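Local coordinates for protein tumor necrosis factor ligand superfamily member 13 (Mus musculus, PDB 1U5Z) that is a secreted homotrimeric cytokine of the tumor necrosis factor family that binds the receptors TACI and BCMA and plays a role in regulating tumor cell growth, at residues G42-V47 and G112-V117; L55-L60 and Q70-E75; H5-L10 and P30-G35. All coordinates share one frame; numbering follows the deposited sequence.

Contact 1 (G42-V47 and G112-V117); sequences GDIVRV and GDIITV
Val-45 and Ile-115 form an antiparallel hydrogen-bonded pair, Val-45 N giving to Ile-115 O at 3.1 Å and Ile-115 N to Val-45 O at 2.9 Å, between strands 44-47 and 114-117, whose axes come within 4.7 Å. Val-47 continues the ladder: its N donates to Asp-113 O, and its O takes the N-H of Gly-112. At the other end water 1 bridges Asp-43 O (2.8 Å) and Val-117 O. Ile-44 and Ile-114 share one face of the sheet and meet at about a right angle, the methyl Ile-114 CD1 touching Ile-44 CD1 at 3.4 Å. With Ile-114 CG1 anti to the backbone N (chi1 168°), the CG1-CD1 arm is carried toward the partner strand to reach Ile-44 CB and CG2 as well. This pairing belongs to the TNF homology domain, a beta sandwich of jelly-roll topology, and the face bearing Val-45 and Ile-115 turns inward, Val-45 packing on Leu-135 and Phe-137. Alongside them Val-47 CG2 leans on Ile-115 CG1 at 3.7 Å. The carboxylate of Asp-113 is used locally, OD2 accepting from His-110 N, while its CB lies against Val-47.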
ATOM      1  N   GLY A  42      18.393  14.410   6.412  1.00 37.99           N
ATOM      2  CA  GLY A  42      19.182  13.220   6.696  1.00 37.90           C
ATOM      3  C   GLY A  42      18.305  12.007   6.937  1.00 37.22           C
ATOM      4  O   GLY A  42      17.506  11.656   6.073  1.00 35.51           O
ATOM      5  N   ASP A  43      18.431  11.376   8.106  1.00 37.05           N
ATOM      6  CA  ASP A  43      17.637  10.170   8.406  1.00 38.23           C
ATOM      7  C   ASP A  43      16.194  10.418   8.894  1.00 36.13           C
ATOM      8  O   ASP A  43      15.444   9.462   9.117  1.00 34.35           O
ATOM      9  CB  ASP A  43      18.385   9.196   9.350  1.00 39.74           C
ATOM     10  CG  ASP A  43      18.911   9.857  10.615  1.00 43.61           C
ATOM     11  OD1 ASP A  43      18.436  10.951  10.979  1.00 47.67           O
ATOM     12  OD2 ASP A  43      19.816   9.341  11.316  1.00 47.78           O
ATOM     13  N   ILE A  44      15.808  11.687   9.028  1.00 33.83           N
ATOM     14  CA  ILE A  44      14.460  12.063   9.454  1.00 32.80           C
ATOM     15  C   ILE A  44      13.784  12.946   8.411  1.00 31.72           C
ATOM     16  O   ILE A  44      14.412  13.373   7.441  1.00 32.07           O
ATOM     17  CB  ILE A  44      14.517  12.802  10.801  1.00 34.45           C
ATOM     18  CG1 ILE A  44      14.961  14.258  10.598  1.00 35.34           C
ATOM     19  CG2 ILE A  44      15.463  12.058  11.761  1.00 36.56           C
ATOM     20  CD1 ILE A  44      14.946  15.104  11.846  1.00 37.68           C
ATOM     21  N   VAL A  45      12.497  13.206   8.625  1.00 28.96           N
ATOM     22  CA  VAL A  45      11.749  14.187   7.854  1.00 27.80           C
ATOM     23  C   VAL A  45      11.010  15.073   8.847  1.00 26.63           C
ATOM     24  O   VAL A  45      10.165  14.588   9.583  1.00 27.34           O
ATOM     25  CB  VAL A  45      10.734  13.521   6.893  1.00 30.46           C
ATOM     26  CG1 VAL A  45      10.071  14.558   5.988  1.00 28.27           C
ATOM     27  CG2 VAL A  45      11.410  12.454   6.039  1.00 32.88           C
ATOM     28  N   ARG A  46      11.352  16.361   8.893  1.00 25.42           N
ATOM     29  CA  ARG A  46      10.618  17.324   9.705  1.00 24.12           C
ATOM     30  C   ARG A  46       9.287  17.705   9.064  1.00 23.59           C
ATOM     31  O   ARG A  46       9.169  17.781   7.849  1.00 22.52           O
ATOM     32  CB  ARG A  46      11.456  18.575   9.944  1.00 28.77           C
ATOM     33  CG  ARG A  46      12.663  18.321  10.848  1.00 32.94           C
ATOM     34  CD  ARG A  46      13.064  19.492  11.696  1.00 36.62           C
ATOM     35  NE  ARG A  46      13.908  19.101  12.834  1.00 41.58           N
ATOM     36  CZ  ARG A  46      13.643  19.358  14.123  1.00 44.55           C
ATOM     37  NH1 ARG A  46      12.547  20.021  14.491  1.00 45.83           N
ATOM     38  NH2 ARG A  46      14.494  18.950  15.059  1.00 45.46           N
ATOM     39  N   VAL A  47       8.286  17.922   9.908  1.00 23.26           N
ATOM     40  CA  VAL A  47       6.974  18.387   9.496  1.00 24.86           C
ATOM     41  C   VAL A  47       6.860  19.866   9.879  1.00 25.03           C
ATOM     42  O   VAL A  47       7.068  20.227  11.034  1.00 22.94           O
ATOM     43  CB  VAL A  47       5.860  17.586  10.198  1.00 27.65           C
ATOM     44  CG1 VAL A  47       4.476  18.005   9.687  1.00 29.22           C
ATOM     45  CG2 VAL A  47       6.064  16.085   9.999  1.00 28.01           C
ATOM     46  N   GLY A 112       6.501  20.803  13.786  1.00 27.08           N
ATOM     47  CA  GLY A 112       7.438  20.396  14.823  1.00 28.11           C
ATOM     48  C   GLY A 112       7.651  18.886  14.905  1.00 28.79           C
ATOM     49  O   GLY A 112       8.638  18.441  15.488  1.00 31.24           O
ATOM     50  N   ASP A 113       6.736  18.093  14.357  1.00 27.75           N
ATOM     51  CA  ASP A 113       6.879  16.636  14.416  1.00 29.35           C
ATOM     52  C   ASP A 113       8.092  16.174  13.613  1.00 29.79           C
ATOM     53  O   ASP A 113       8.410  16.734  12.574  1.00 29.59           O
ATOM     54  CB  ASP A 113       5.644  15.917  13.857  1.00 28.33           C
ATOM     55  CG  ASP A 113       4.473  15.890  14.822  1.00 27.34           C
ATOM     56  OD1 ASP A 113       4.618  16.227  16.020  1.00 22.40           O
ATOM     57  OD2 ASP A 113       3.350  15.505  14.444  1.00 27.82           O
ATOM     58  N   ILE A 114       8.747  15.132  14.102  1.00 30.84           N
ATOM     59  CA  ILE A 114       9.804  14.454  13.365  1.00 30.82           C
ATOM     60  C   ILE A 114       9.300  13.070  12.995  1.00 30.77           C
ATOM     61  O   ILE A 114       8.732  12.371  13.826  1.00 31.00           O
ATOM     62  CB  ILE A 114      11.116  14.367  14.196  1.00 30.52           C
ATOM     63  CG1 ILE A 114      12.105  13.411  13.528  1.00 29.67           C
ATOM     64  CG2 ILE A 114      10.838  13.931  15.627  1.00 34.30           C
ATOM     65  CD1 ILE A 114      13.398  13.211  14.269  1.00 29.82           C
ATOM     66  N   ILE A 115       9.516  12.689  11.739  1.00 30.79           N
ATOM     67  CA  ILE A 115       9.103  11.395  11.218  1.00 29.42           C
ATOM     68  C   ILE A 115      10.344  10.540  10.999  1.00 31.68           C
ATOM     69  O   ILE A 115      11.316  10.997  10.398  1.00 30.41           O
ATOM     70  CB  ILE A 115       8.351  11.561   9.887  1.00 28.50           C
ATOM     71  CG1 ILE A 115       7.192  12.559  10.041  1.00 29.42           C
ATOM     72  CG2 ILE A 115       7.832  10.186   9.398  1.00 23.91           C
ATOM     73  CD1 ILE A 115       5.960  12.013  10.788  1.00 28.12           C
ATOM     74  N   THR A 116      10.313   9.304  11.490  1.00 34.04           N
ATOM     75  CA  THR A 116      11.429   8.377  11.302  1.00 37.29           C
ATOM     76  C   THR A 116      10.987   7.055  10.712  1.00 37.38           C
ATOM     77  O   THR A 116       9.841   6.635  10.871  1.00 36.97           O
ATOM     78  CB  THR A 116      12.191   8.112  12.623  1.00 38.73           C
ATOM     79  OG1 THR A 116      11.278   8.047  13.731  1.00 42.28           O
ATOM     80  CG2 THR A 116      13.119   9.275  12.953  1.00 38.85           C
ATOM     81  N   VAL A 117      11.923   6.417  10.020  1.00 36.75           N
ATOM     82  CA  VAL A 117      11.754   5.063   9.522  1.00 36.83           C
ATOM     83  C   VAL A 117      12.942   4.274  10.064  1.00 34.35           C
ATOM     84  O   VAL A 117      14.049   4.385   9.550  1.00 34.54           O
ATOM     85  CB  VAL A 117      11.716   5.037   7.974  1.00 35.68           C
ATOM     86  CG1 VAL A 117      11.513   3.618   7.458  1.00 36.45           C
ATOM     87  CG2 VAL A 117      10.615   5.930   7.460  1.00 36.50           C
TER
HETATM   88  O   HOH W   1      14.815   6.913   8.218  1.00 40.73           O

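Contact 2 (L55-L60 and Q70-E75); sequences LYSQVL and QVVSRE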
ATOM      1  N   LEU A  55       0.938   8.572   4.295  1.00 31.81           N
ATOM      2  CA  LEU A  55       2.342   8.291   4.471  1.00 32.62           C
ATOM      3  C   LEU A  55       2.572   6.828   4.109  1.00 34.52           C
ATOM      4  O   LEU A  55       1.888   5.941   4.605  1.00 36.02           O
ATOM      5  CB  LEU A  55       2.707   8.601   5.918  1.00 36.45           C
ATOM      6  CG  LEU A  55       4.081   8.315   6.487  1.00 37.14           C
ATOM      7  CD1 LEU A  55       5.121   8.884   5.591  1.00 40.55           C
ATOM      8  CD2 LEU A  55       4.167   8.901   7.907  1.00 36.68           C
ATOM      9  N   TYR A  56       3.510   6.579   3.200  1.00 33.73           N
ATOM     10  CA  TYR A  56       3.785   5.227   2.743  1.00 29.59           C
ATOM     11  C   TYR A  56       5.273   4.949   2.813  1.00 29.50           C
ATOM     12  O   TYR A  56       6.077   5.829   2.635  1.00 32.29           O
ATOM     13  CB  TYR A  56       3.256   5.012   1.327  1.00 29.27           C
ATOM     14  CG  TYR A  56       3.810   5.934   0.273  1.00 28.61           C
ATOM     15  CD1 TYR A  56       4.968   5.607  -0.425  1.00 27.12           C
ATOM     16  CD2 TYR A  56       3.164   7.134  -0.043  1.00 29.37           C
ATOM     17  CE1 TYR A  56       5.478   6.447  -1.407  1.00 27.81           C
ATOM     18  CE2 TYR A  56       3.665   7.984  -1.028  1.00 29.34           C
ATOM     19  CZ  TYR A  56       4.819   7.635  -1.704  1.00 29.94           C
ATOM     20  OH  TYR A  56       5.316   8.461  -2.677  1.00 33.71           O
ATOM     21  N   SER A  57       5.623   3.704   3.078  1.00 30.14           N
ATOM     22  CA  SER A  57       7.002   3.308   3.293  1.00 29.56           C
ATOM     23  C   SER A  57       7.230   1.911   2.767  1.00 28.83           C
ATOM     24  O   SER A  57       6.545   0.984   3.186  1.00 32.70           O
ATOM     25  CB  SER A  57       7.301   3.302   4.790  1.00 30.08           C
ATOM     26  OG  SER A  57       8.470   2.568   5.045  1.00 27.91           O
ATOM     27  N   GLN A  58       8.177   1.753   1.851  1.00 27.37           N
ATOM     28  CA  GLN A  58       8.681   0.430   1.510  1.00 28.19           C
ATOM     29  C   GLN A  58      10.131   0.317   1.906  1.00 29.34           C
ATOM     30  O   GLN A  58      10.895   1.276   1.809  1.00 34.94           O
ATOM     31  CB  GLN A  58       8.560   0.151   0.016  1.00 29.99           C
ATOM     32  CG  GLN A  58       8.964  -1.264  -0.355  1.00 27.93           C
ATOM     33  CD  GLN A  58       8.519  -1.652  -1.741  1.00 27.83           C
ATOM     34  OE1 GLN A  58       7.325  -1.770  -1.991  1.00 22.92           O
ATOM     35  NE2 GLN A  58       9.475  -1.880  -2.640  1.00 25.39           N
ATOM     36  N   VAL A  59      10.501  -0.865   2.373  1.00 30.26           N
ATOM     37  CA  VAL A  59      11.894  -1.199   2.620  1.00 27.41           C
ATOM     38  C   VAL A  59      12.156  -2.552   1.970  1.00 25.96           C
ATOM     39  O   VAL A  59      11.419  -3.501   2.208  1.00 22.25           O
ATOM     40  CB  VAL A  59      12.200  -1.238   4.130  1.00 25.55           C
ATOM     41  CG1 VAL A  59      13.589  -1.779   4.384  1.00 26.61           C
ATOM     42  CG2 VAL A  59      12.053   0.161   4.748  1.00 24.30           C
ATOM     43  N   LEU A  60      13.185  -2.622   1.127  1.00 26.28           N
ATOM     44  CA  LEU A  60      13.629  -3.897   0.547  1.00 26.38           C
ATOM     45  C   LEU A  60      14.777  -4.466   1.384  1.00 24.41           C
ATOM     46  O   LEU A  60      15.867  -3.902   1.415  1.00 25.17           O
ATOM     47  CB  LEU A  60      14.058  -3.710  -0.911  1.00 24.33           C
ATOM     48  CG  LEU A  60      14.577  -4.945  -1.657  1.00 24.80           C
ATOM     49  CD1 LEU A  60      13.585  -6.089  -1.673  1.00 24.70           C
ATOM     50  CD2 LEU A  60      14.937  -4.573  -3.067  1.00 24.26           C
ATOM     51  N   GLN A  70      10.102  -2.622   9.144  1.00 32.03           N
ATOM     52  CA  GLN A  70      10.263  -1.177   9.298  1.00 34.01           C
ATOM     53  C   GLN A  70       9.271  -0.629  10.325  1.00 34.49           C
ATOM     54  O   GLN A  70       8.168  -1.153  10.464  1.00 35.06           O
ATOM     55  CB  GLN A  70      10.065  -0.472   7.947  1.00 34.55           C
ATOM     56  CG  GLN A  70       9.185  -1.246   6.937  1.00 36.07           C
ATOM     57  CD  GLN A  70       8.710  -0.385   5.800  1.00 42.68           C
ATOM     58  OE1 GLN A  70       8.982   0.812   5.778  1.00 52.45           O
ATOM     59  NE2 GLN A  70       7.999  -0.972   4.856  1.00 42.11           N
ATOM     60  N   VAL A  71       9.665   0.443  11.013  1.00 33.36           N
ATOM     61  CA  VAL A  71       8.848   1.078  12.052  1.00 31.68           C
ATOM     62  C   VAL A  71       8.767   2.582  11.781  1.00 29.77           C
ATOM     63  O   VAL A  71       9.742   3.301  11.950  1.00 32.81           O
ATOM     64  CB  VAL A  71       9.435   0.837  13.461  1.00 30.75           C
ATOM     65  CG1 VAL A  71       8.615   1.562  14.531  1.00 29.77           C
ATOM     66  CG2 VAL A  71       9.512  -0.658  13.765  1.00 30.73           C
ATOM     67  N   VAL A  72       7.598   3.047  11.357  1.00 30.02           N
ATOM     68  CA  VAL A  72       7.383   4.457  11.051  1.00 26.73           C
ATOM     69  C   VAL A  72       6.715   5.146  12.230  1.00 26.49           C
ATOM     70  O   VAL A  72       5.602   4.791  12.606  1.00 26.52           O
ATOM     71  CB  VAL A  72       6.520   4.628   9.811  1.00 26.98           C
ATOM     72  CG1 VAL A  72       6.391   6.098   9.456  1.00 28.19           C
ATOM     73  CG2 VAL A  72       7.120   3.846   8.641  1.00 28.08           C
ATOM     74  N   SER A  73       7.396   6.142  12.794  1.00 24.36           N
ATOM     75  CA  SER A  73       6.931   6.831  13.990  1.00 25.45           C
ATOM     76  C   SER A  73       7.005   8.341  13.859  1.00 25.27           C
ATOM     77  O   SER A  73       7.607   8.866  12.938  1.00 22.50           O
ATOM     78  CB  SER A  73       7.748   6.358  15.205  1.00 27.18           C
ATOM     79  OG  SER A  73       8.761   5.444  14.809  1.00 30.01           O
ATOM     80  N   ARG A  74       6.340   9.033  14.775  1.00 30.32           N
ATOM     81  CA  ARG A  74       6.460  10.476  14.905  1.00 32.74           C
ATOM     82  C   ARG A  74       6.814  10.823  16.349  1.00 34.69           C
ATOM     83  O   ARG A  74       6.405  10.132  17.282  1.00 33.81           O
ATOM     84  CB  ARG A  74       5.152  11.175  14.494  1.00 35.56           C
ATOM     85  CG  ARG A  74       4.260  11.638  15.665  1.00 38.77           C
ATOM     86  CD  ARG A  74       3.105  12.519  15.251  1.00 42.40           C
ATOM     87  NE  ARG A  74       1.844  11.788  15.205  1.00 44.63           N
ATOM     88  CZ  ARG A  74       0.912  11.801  16.153  1.00 45.82           C
ATOM     89  NH1 ARG A  74       1.066  12.516  17.265  1.00 48.09           N
ATOM     90  NH2 ARG A  74      -0.194  11.087  15.985  1.00 47.97           N
ATOM     91  N   GLU A  75       7.560  11.907  16.526  1.00 36.06           N
ATOM     92  CA  GLU A  75       7.825  12.447  17.843  1.00 36.47           C
ATOM     93  C   GLU A  75       7.482  13.935  17.847  1.00 38.67           C
ATOM     94  O   GLU A  75       8.053  14.704  17.083  1.00 39.26           O
ATOM     95  CB  GLU A  75       9.285  12.214  18.234  1.00 36.50           C
ATOM     96  CG  GLU A  75       9.577  12.518  19.695  1.00 35.07           C
ATOM     97  CD  GLU A  75      10.902  11.955  20.178  1.00 36.89           C
ATOM     98  OE1 GLU A  75      11.300  12.265  21.333  1.00 39.45           O
ATOM     99  OE2 GLU A  75      11.547  11.203  19.419  1.00 35.62           O
TER
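Gln-70 reaches from strand 70-75 to the backbone of strand 55-60, its NE2 donating to Ser-57 O at 3.0 Å, although the amide is doubtful, both its ends being too close to other atoms of the model. The chain runs on extended beyond CG (chi2 164°), which lays its methylenes along Val-59, the two side chains alongside each other but opposed in sense; Gln-70 CB lies 3.8 Å from Val-59 CG2. Next to this denser end, Val-72 sends one methyl to each neighbour: CG2 meets Ser-57 CB at 3.9 Å, and CG1 meets Leu-55 CD2 at the same distance. No backbone ladder joins the strands. Their axes come no nearer than 8.5 Å, at 155°, as expected for strands from the two facing sheets of the TNF-family beta sandwich. Beyond Val-72 the strands diverge and the contact thins out: Arg-74 and Glu-75, both partly exposed, do not touch strand 55-60, and Arg-74 makes a salt bridge with Glu-81. Facing away from the interior, Gln-58 NE2 is hydrogen-bonded to Gly-132 O, its OE1 to Ser-103 OG of a second subunit, and Tyr-56 OH to Val-106 N of that subunit.

Contact 3 (H5-L10 and P30-G35); sequences HSVLHL and PVLRRG
Arg-34 N gives to Val-7 O and His-9 N to Leu-32 O, each at 3.0 Å and nearly straight (167° and 166°), in the antiparallel ladder of the beta hairpin formed by strands 7-16 and 24-34; Val-7 N returns a bond to Arg-34 O. Past His-9 the register slips by one, for His-9 O takes the N-H of Val-31 (3.1 Å), so that Val-31 and Leu-32 both face His-9 in a classic beta bulge. At the ladder's other end His-5 O receives two weak, bent hydrogen bonds from one guanidinium, Arg-34 NH2 at 2.7 Å and Arg-34 NE at 2.8 Å. The oxygen sits at the edge of the group, near its plane, and the bend at chi3 (49°) turns NE and NH2 back toward it. The arginine also forms a long, weak ion pair with the Leu-140 carboxylate of a second subunit. Val-31 CG2 abuts the His-9 ring at its edge, 3.5 Å from CD2, while His-9 ND1 is hydrogen-bonded to Tyr-56 OH. Around them Val-7 CG2 packs on Leu-32 CD2 at 3.8 Å. On the other face Leu-8 CD1 touches Arg-33 CG and, more loosely, Pro-30 CB, and Leu-10 CD2 meets the N-CA side of Pro-30. The side chain of His-5 is about 3 Å from a bound nickel ion; its ND1 is hydrogen-bonded to Lys-139 O, and its ring meets the His-5 rings of both other subunits. Strand 134-139 pairs along the far edge of strand 7-16, with Leu-8 and Leu-10 packing on Phe-137, while Val-7, Leu-32 and Arg-34 pack on Ile-52 of the second subunit.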
ATOM      1  N   HIS A   5      -2.355  19.166  -4.692  1.00 46.14           N
ATOM      2  CA  HIS A   5      -1.767  18.405  -3.572  1.00 44.14           C
ATOM      3  C   HIS A   5      -0.247  18.535  -3.373  1.00 42.21           C
ATOM      4  O   HIS A   5       0.525  18.410  -4.316  1.00 41.75           O
ATOM      5  CB  HIS A   5      -2.092  16.914  -3.719  1.00 44.43           C
ATOM      6  CG  HIS A   5      -3.488  16.561  -3.320  1.00 44.72           C
ATOM      7  ND1 HIS A   5      -3.816  16.191  -2.035  1.00 45.30           N
ATOM      8  CD2 HIS A   5      -4.639  16.524  -4.028  1.00 46.89           C
ATOM      9  CE1 HIS A   5      -5.111  15.950  -1.965  1.00 45.05           C
ATOM     10  NE2 HIS A   5      -5.634  16.137  -3.163  1.00 48.39           N
ATOM     11  N   SER A   6       0.172  18.746  -2.129  1.00 37.30           N
ATOM     12  CA  SER A   6       1.592  18.792  -1.796  1.00 33.68           C
ATOM     13  C   SER A   6       2.099  17.356  -1.612  1.00 31.24           C
ATOM     14  O   SER A   6       1.475  16.561  -0.911  1.00 28.98           O
ATOM     15  CB  SER A   6       1.821  19.664  -0.550  1.00 33.52           C
ATOM     16  OG  SER A   6       2.779  19.098   0.326  1.00 37.46           O
ATOM     17  N   VAL A   7       3.195  17.006  -2.284  1.00 27.91           N
ATOM     18  CA  VAL A   7       3.719  15.640  -2.223  1.00 31.27           C
ATOM     19  C   VAL A   7       5.234  15.598  -2.026  1.00 29.27           C
ATOM     20  O   VAL A   7       5.946  16.500  -2.424  1.00 29.91           O
ATOM     21  CB  VAL A   7       3.331  14.807  -3.498  1.00 30.23           C
ATOM     22  CG1 VAL A   7       1.838  14.918  -3.786  1.00 29.35           C
ATOM     23  CG2 VAL A   7       4.109  15.248  -4.705  1.00 29.81           C
ATOM     24  N   LEU A   8       5.716  14.524  -1.423  1.00 29.48           N
ATOM     25  CA  LEU A   8       7.145  14.314  -1.251  1.00 29.96           C
ATOM     26  C   LEU A   8       7.453  12.824  -1.366  1.00 27.79           C
ATOM     27  O   LEU A   8       6.872  12.027  -0.668  1.00 32.18           O
ATOM     28  CB  LEU A   8       7.599  14.843   0.113  1.00 30.11           C
ATOM     29  CG  LEU A   8       9.099  14.864   0.426  1.00 30.10           C
ATOM     30  CD1 LEU A   8       9.836  15.822  -0.493  1.00 29.63           C
ATOM     31  CD2 LEU A   8       9.323  15.253   1.886  1.00 28.59           C
ATOM     32  N   HIS A   9       8.358  12.463  -2.268  1.00 27.62           N
ATOM     33  CA  HIS A   9       8.801  11.089  -2.448  1.00 25.85           C
ATOM     34  C   HIS A   9      10.297  11.093  -2.231  1.00 24.73           C
ATOM     35  O   HIS A   9      11.017  11.843  -2.877  1.00 22.69           O
ATOM     36  CB  HIS A   9       8.458  10.607  -3.859  1.00 27.31           C
ATOM     37  CG  HIS A   9       8.736   9.152  -4.107  1.00 29.00           C
ATOM     38  ND1 HIS A   9       7.944   8.145  -3.601  1.00 25.95           N
ATOM     39  CD2 HIS A   9       9.688   8.542  -4.854  1.00 25.81           C
ATOM     40  CE1 HIS A   9       8.413   6.976  -4.004  1.00 24.74           C
ATOM     41  NE2 HIS A   9       9.455   7.189  -4.786  1.00 22.79           N
ATOM     42  N   LEU A  10      10.742  10.248  -1.309  1.00 27.62           N
ATOM     43  CA  LEU A  10      12.119  10.194  -0.856  1.00 27.63           C
ATOM     44  C   LEU A  10      12.751   8.849  -1.197  1.00 28.38           C
ATOM     45  O   LEU A  10      12.090   7.804  -1.161  1.00 26.44           O
ATOM     46  CB  LEU A  10      12.156  10.383   0.659  1.00 29.61           C
ATOM     47  CG  LEU A  10      11.564  11.685   1.213  1.00 28.88           C
ATOM     48  CD1 LEU A  10      11.317  11.563   2.701  1.00 28.39           C
ATOM     49  CD2 LEU A  10      12.491  12.864   0.918  1.00 25.39           C
ATOM     50  N   PRO A  30      15.095  13.818  -1.792  1.00 29.11           N
ATOM     51  CA  PRO A  30      13.870  14.018  -2.581  1.00 27.38           C
ATOM     52  C   PRO A  30      14.100  13.745  -4.072  1.00 25.91           C
ATOM     53  O   PRO A  30      15.128  14.179  -4.598  1.00 26.22           O
ATOM     54  CB  PRO A  30      13.518  15.497  -2.344  1.00 26.57           C
ATOM     55  CG  PRO A  30      14.649  16.087  -1.523  1.00 26.83           C
ATOM     56  CD  PRO A  30      15.737  15.095  -1.432  1.00 25.83           C
ATOM     57  N   VAL A  31      13.188  13.011  -4.712  1.00 23.71           N
ATOM     58  CA  VAL A  31      13.136  12.910  -6.177  1.00 25.66           C
ATOM     59  C   VAL A  31      11.868  13.557  -6.752  1.00 23.18           C
ATOM     60  O   VAL A  31      11.844  13.956  -7.909  1.00 24.73           O
ATOM     61  CB  VAL A  31      13.276  11.452  -6.684  1.00 26.69           C
ATOM     62  CG1 VAL A  31      14.649  10.900  -6.339  1.00 29.04           C
ATOM     63  CG2 VAL A  31      12.197  10.564  -6.138  1.00 26.40           C
ATOM     64  N   LEU A  32      10.827  13.660  -5.934  1.00 27.09           N
ATOM     65  CA  LEU A  32       9.624  14.416  -6.267  1.00 26.12           C
ATOM     66  C   LEU A  32       9.209  15.286  -5.085  1.00 27.50           C
ATOM     67  O   LEU A  32       9.101  14.801  -3.957  1.00 26.74           O
ATOM     68  CB  LEU A  32       8.477  13.467  -6.622  1.00 24.74           C
ATOM     69  CG  LEU A  32       7.136  14.137  -6.935  1.00 25.25           C
ATOM     70  CD1 LEU A  32       7.256  15.075  -8.162  1.00 23.90           C
ATOM     71  CD2 LEU A  32       6.063  13.087  -7.145  1.00 25.35           C
ATOM     72  N   ARG A  33       8.954  16.561  -5.357  1.00 29.64           N
ATOM     73  CA  ARG A  33       8.559  17.503  -4.316  1.00 32.92           C
ATOM     74  C   ARG A  33       7.672  18.595  -4.897  1.00 30.79           C
ATOM     75  O   ARG A  33       8.064  19.281  -5.828  1.00 27.23           O
ATOM     76  CB  ARG A  33       9.797  18.116  -3.670  1.00 34.40           C
ATOM     77  CG  ARG A  33       9.523  19.074  -2.509  1.00 39.54           C
ATOM     78  CD  ARG A  33      10.796  19.783  -2.025  1.00 42.31           C
ATOM     79  NE  ARG A  33      10.546  20.994  -1.237  1.00 44.42           N
ATOM     80  CZ  ARG A  33      10.224  22.193  -1.736  1.00 44.95           C
ATOM     81  NH1 ARG A  33      10.071  22.390  -3.044  1.00 46.40           N
ATOM     82  NH2 ARG A  33      10.043  23.209  -0.909  1.00 44.37           N
ATOM     83  N   ARG A  34       6.466  18.726  -4.357  1.00 29.66           N
ATOM     84  CA  ARG A  34       5.575  19.826  -4.708  1.00 32.17           C
ATOM     85  C   ARG A  34       4.941  20.369  -3.434  1.00 30.61           C
ATOM     86  O   ARG A  34       4.527  19.605  -2.583  1.00 26.42           O
ATOM     87  CB  ARG A  34       4.505  19.367  -5.697  1.00 33.78           C
ATOM     88  CG  ARG A  34       3.745  20.530  -6.327  1.00 39.83           C
ATOM     89  CD  ARG A  34       2.634  20.134  -7.283  1.00 43.61           C
ATOM     90  NE  ARG A  34       1.733  19.120  -6.727  1.00 45.53           N
ATOM     91  CZ  ARG A  34       0.682  18.625  -7.365  1.00 46.02           C
ATOM     92  NH1 ARG A  34       0.389  19.056  -8.587  1.00 45.95           N
ATOM     93  NH2 ARG A  34      -0.081  17.695  -6.797  1.00 45.28           N
ATOM     94  N   GLY A  35       4.865  21.694  -3.304  1.00 34.19           N
ATOM     95  CA  GLY A  35       4.522  22.305  -2.028  1.00 34.94           C
ATOM     96  C   GLY A  35       5.724  22.153  -1.113  1.00 37.00           C
ATOM     97  O   GLY A  35       6.787  21.729  -1.571  1.00 34.65           O
TER

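Contacts 1 and 2 join edge to edge where strand 114-119 pairs with strand 68-75: Ile-114 O and Glu-75 N lie 3.0 Å apart, and Thr-116 N and Ser-73 O 3.1 Å, both probable hydrogen bonds. Their centres are about 11 Å apart. Contact 3 lies about 15 Å from contact 1, centre to centre, and meets it through packing of Val-45 CG2 on Leu-10 CD1 at 3.5 Å. Contacts 2 and 3, about 16 Å apart between centres, are linked by a probable hydrogen bond of 2.8 Å between Tyr-56 OH and His-9 ND1. Both of these reach the second subunit, whereas no other chain touches contact 1; the nickel ion lies beside His-5, at one end of contact 3.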